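Local atomic coordinates of glutamate racemase (Escherichia coli, PDB entry 2JFN), a protein that belongs to the Asp/Glu/hydantoin racemase family of alpha/beta enzymes and binds glutamic acid and UDP-N-acetylmuramoyl-L-alanine in separate pockets. Residues His42-Pro45 with Asp46-Tyr49; Trp237-Glu240 with His241-Asp245. All blocks are in the same frame, centred on the assembly; numbering follows the deposited sequence.

Contact 1 (His42-Pro45 with Asp46-Tyr49); sequences HLLP and DLHY
Tyr49 turns its phenol back toward the end of the preceding helix, where its hydroxyl donates a hydrogen bond to the carbonyl oxygen of Leu44. The modelled OH to O separation of 2.4 Å is very short, so its exact length is doubtful. The carbonyl oxygen lies at the edge of the ring, near its plane, 3.3 Å from CZ. With CG of Tyr49 anti to its own carbonyl carbon (chi1 -69°), the ring is carried to the start of the type I turn formed by Leu44 to Leu47. One face of the ring receives CB of Leu47, which sits 3.6 Å above the plane toward the rim.

On the apolar side, Leu44 and Leu47 cross obliquely. CD1 of Leu47 comes against CB of Leu44 at 3.6 Å and reaches its CD1 at 3.9 Å, while CG of Leu47 approaches the Leu44 carbonyl oxygen. Both leucines also touch Leu239 of helix 228-241, and the Tyr49 ring makes an edge-to-face pair with Tyr37. A water at the edge of the Tyr49 ring lies within hydrogen-bonding distance of the carbonyl oxygens of Pro45 and Leu47, 2.8 Å from O of Leu47, though it has too few protons to serve every acceptor around it at once.

The turn joins helix 33-43 to strand 48-53 in a beta-alpha-beta unit. Leu44 is the first residue past the helix to leave helical geometry, and its carbonyl is met by the side-chain hydroxyl of Tyr49, two residues past the end of the turn. The bond thus gives the phenol of buried Tyr49 an acceptor and ties the start of the strand to the helix exit.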
# COMPACT_ATOMS: atom_id res chain seq x y z
N HIS A 42 2.32 -5.91 13.58
CA HIS A 42 2.96 -5.42 14.78
C HIS A 42 1.89 -5.22 15.86
O HIS A 42 2.14 -5.40 17.05
CB HIS A 42 3.69 -4.11 14.49
CG HIS A 42 4.43 -3.55 15.67
ND1 HIS A 42 3.78 -3.02 16.77
CD2 HIS A 42 5.75 -3.46 15.94
CE1 HIS A 42 4.67 -2.62 17.65
NE2 HIS A 42 5.88 -2.87 17.17
N LEU A 43 0.69 -4.86 15.42
CA LEU A 43 -0.43 -4.63 16.32
C LEU A 43 -1.22 -5.92 16.60
O LEU A 43 -1.69 -6.14 17.71
CB LEU A 43 -1.36 -3.57 15.72
CG LEU A 43 -2.53 -3.07 16.58
CD1 LEU A 43 -1.98 -2.41 17.84
CD2 LEU A 43 -3.36 -2.08 15.78
N LEU A 44 -1.35 -6.76 15.58
CA LEU A 44 -2.08 -8.03 15.69
C LEU A 44 -1.19 -9.14 15.13
O LEU A 44 -1.42 -9.64 14.02
CB LEU A 44 -3.38 -7.94 14.89
CG LEU A 44 -4.26 -6.74 15.24
CD1 LEU A 44 -5.22 -6.46 14.10
CD2 LEU A 44 -5.00 -7.01 16.54
N PRO A 45 -0.18 -9.55 15.90
CA PRO A 45 0.79 -10.59 15.52
C PRO A 45 0.37 -12.05 15.36
O PRO A 45 1.09 -12.82 14.72
CB PRO A 45 1.88 -10.43 16.57
CG PRO A 45 1.11 -10.02 17.78
CD PRO A 45 0.15 -8.99 17.22
N ASP A 46 -0.78 -12.45 15.90
CA ASP A 46 -1.16 -13.86 15.81
C ASP A 46 -2.21 -14.24 14.76
O ASP A 46 -2.62 -15.40 14.70
CB ASP A 46 -1.64 -14.37 17.18
CG ASP A 46 -0.60 -14.16 18.26
OD1 ASP A 46 0.53 -14.67 18.12
OD2 ASP A 46 -0.92 -13.48 19.27
N LEU A 47 -2.64 -13.29 13.94
CA LEU A 47 -3.65 -13.57 12.93
C LEU A 47 -3.15 -14.52 11.84
O LEU A 47 -1.94 -14.77 11.73
CB LEU A 47 -4.11 -12.27 12.27
CG LEU A 47 -4.56 -11.14 13.19
CD1 LEU A 47 -5.00 -9.96 12.36
CD2 LEU A 47 -5.70 -11.62 14.07
N HIS A 48 -4.08 -15.06 11.07
CA HIS A 48 -3.72 -15.94 9.95
C HIS A 48 -3.68 -14.98 8.77
O HIS A 48 -4.73 -14.63 8.21
CB HIS A 48 -4.79 -17.00 9.69
CG HIS A 48 -4.60 -17.73 8.39
ND1 HIS A 48 -5.64 -17.98 7.52
CD2 HIS A 48 -3.50 -18.27 7.83
CE1 HIS A 48 -5.18 -18.65 6.47
NE2 HIS A 48 -3.88 -18.84 6.64
N TYR A 49 -2.49 -14.56 8.40
CA TYR A 49 -2.34 -13.62 7.30
C TYR A 49 -2.15 -14.25 5.93
O TYR A 49 -1.48 -15.27 5.77
CB TYR A 49 -1.16 -12.67 7.56
CG TYR A 49 -1.36 -11.69 8.69
CD1 TYR A 49 -0.83 -11.92 9.96
CD2 TYR A 49 -2.07 -10.50 8.48
CE1 TYR A 49 -0.99 -10.99 11.00
CE2 TYR A 49 -2.24 -9.57 9.51
CZ TYR A 49 -1.69 -9.82 10.76
OH TYR A 49 -1.85 -8.88 11.77
O HOH W 1 0.84 -14.51 12.18

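Contact 2 (Trp237-Glu240 with His241-Asp245); sequences WLLE and HEAPD
His241 stands over one face of the Trp237 indole, an edge-to-face (T-shaped) pair with the imidazole edge directed at the five-membered ring. The centroids are 4.1 Å apart and the planes meet at 68°. ND1 of His241 is brought to within 3.0 Å of CE2 of Trp237; the equally close NE1 is badly angled for a hydrogen bond. CB of His241 adds a CH-pi contact, 4.2 Å from the centroid of the six-membered ring and almost on its normal. With CG of Trp237 trans to the backbone N (chi1 -170°), the indole lies alongside the last helical turn, where His241 can reach its face.

At the far edge of the indole, CZ3 of Trp237 meets OE2 of Glu242 at 3.3 Å, ring and carboxylate nearly perpendicular. The same oxygen touches CD2 of Leu238.

Leu238 does its polar work through the backbone. Its carbonyl oxygen accepts from N of Glu242 and N of Ala243, each 2.8 Å away and arriving from opposite faces of the carbonyl plane, so that an alpha-helical i+4 to i bond and a wider i+5 to i bond share a single acceptor as helix 228-241 ends. The Trp237 carbonyl likewise takes two donors, Glu240 N and His241 N. The C-terminal end of the helix dipole would tend to favour a positive charge on His241, though its protonation is not seen, whereas OE2 of Glu242, near the indole plane, probably gains from the weakly positive C-H rim.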
# COMPACT_ATOMS: atom_id res chain seq x y z
N TRP A 237 -10.06 -2.51 14.93
CA TRP A 237 -11.42 -2.09 15.28
C TRP A 237 -12.46 -2.93 14.54
O TRP A 237 -13.48 -3.33 15.11
CB TRP A 237 -11.63 -0.62 14.94
CG TRP A 237 -12.93 -0.07 15.49
CD1 TRP A 237 -13.16 0.37 16.77
CD2 TRP A 237 -14.17 0.07 14.79
NE1 TRP A 237 -14.48 0.78 16.90
CE2 TRP A 237 -15.12 0.60 15.70
CE3 TRP A 237 -14.59 -0.20 13.47
CZ2 TRP A 237 -16.44 0.86 15.34
CZ3 TRP A 237 -15.91 0.06 13.12
CH2 TRP A 237 -16.82 0.59 14.05
N LEU A 238 -12.20 -3.19 13.26
CA LEU A 238 -13.13 -3.97 12.44
C LEU A 238 -13.17 -5.43 12.87
O LEU A 238 -14.22 -6.08 12.82
CB LEU A 238 -12.75 -3.87 10.97
CG LEU A 238 -12.95 -2.48 10.35
CD1 LEU A 238 -12.39 -2.45 8.95
CD2 LEU A 238 -14.43 -2.14 10.34
N LEU A 239 -12.03 -5.97 13.29
CA LEU A 239 -11.99 -7.35 13.72
C LEU A 239 -12.80 -7.48 15.01
O LEU A 239 -13.21 -8.58 15.39
CB LEU A 239 -10.55 -7.80 13.95
CG LEU A 239 -9.70 -7.97 12.68
CD1 LEU A 239 -8.27 -8.29 13.05
CD2 LEU A 239 -10.30 -9.07 11.81
N GLU A 240 -13.02 -6.35 15.68
CA GLU A 240 -13.76 -6.34 16.93
C GLU A 240 -15.24 -6.05 16.77
O GLU A 240 -16.06 -6.62 17.48
CB GLU A 240 -13.16 -5.31 17.89
CG GLU A 240 -11.77 -5.66 18.41
CD GLU A 240 -11.73 -7.03 19.07
OE1 GLU A 240 -12.56 -7.27 19.98
OE2 GLU A 240 -10.87 -7.85 18.69
N HIS A 241 -15.58 -5.16 15.84
CA HIS A 241 -16.98 -4.77 15.67
C HIS A 241 -17.68 -5.17 14.37
O HIS A 241 -18.87 -4.89 14.22
CB HIS A 241 -17.09 -3.26 15.86
CG HIS A 241 -16.55 -2.77 17.17
ND1 HIS A 241 -16.47 -1.43 17.50
CD2 HIS A 241 -16.06 -3.44 18.24
CE1 HIS A 241 -15.94 -1.30 18.70
NE2 HIS A 241 -15.68 -2.51 19.17
N GLU A 242 -16.99 -5.83 13.43
CA GLU A 242 -17.63 -6.18 12.17
C GLU A 242 -17.24 -7.49 11.49
O GLU A 242 -18.05 -8.07 10.76
CB GLU A 242 -17.44 -5.05 11.15
CG GLU A 242 -18.21 -3.79 11.45
CD GLU A 242 -17.93 -2.70 10.45
OE1 GLU A 242 -17.87 -3.00 9.23
OE2 GLU A 242 -17.77 -1.53 10.87
N ALA A 243 -16.02 -7.95 11.70
CA ALA A 243 -15.54 -9.17 11.05
C ALA A 243 -16.26 -10.46 11.44
O ALA A 243 -16.48 -10.73 12.62
CB ALA A 243 -14.05 -9.33 11.29
N PRO A 244 -16.63 -11.28 10.44
CA PRO A 244 -17.31 -12.54 10.71
C PRO A 244 -16.29 -13.53 11.27
O PRO A 244 -15.08 -13.33 11.12
CB PRO A 244 -17.83 -12.96 9.33
CG PRO A 244 -16.78 -12.40 8.40
CD PRO A 244 -16.54 -11.02 8.98
N ASP A 245 -16.77 -14.58 11.93
CA ASP A 245 -15.90 -15.59 12.53
C ASP A 245 -15.21 -16.48 11.49
O ASP A 245 -15.49 -17.68 11.41
CB ASP A 245 -16.70 -16.47 13.50
CG ASP A 245 -15.82 -17.39 14.33
OD1 ASP A 245 -16.32 -18.41 14.83
OD2 ASP A 245 -14.62 -17.08 14.48

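From the N terminus, strand 21-28 leads into helix 33-43, and contact 1 closes the short turn that returns the chain to strand 48-53, parallel to the first. Contact 2 comes far later, where helix 228-241 unwinds on the way to strand 247-248, which pairs antiparallel with strand 21-28. The two local contacts lie in series, neither nested nor crossed, with centres about 14 Å apart. They meet through Leu239, whose CD1 packs 3.7 Å from CD1 of Leu44 and equally close to CD1 of Leu47. The C-terminal end of helix 228-241 is thereby laid against the helix-to-strand turn at residues 42-49.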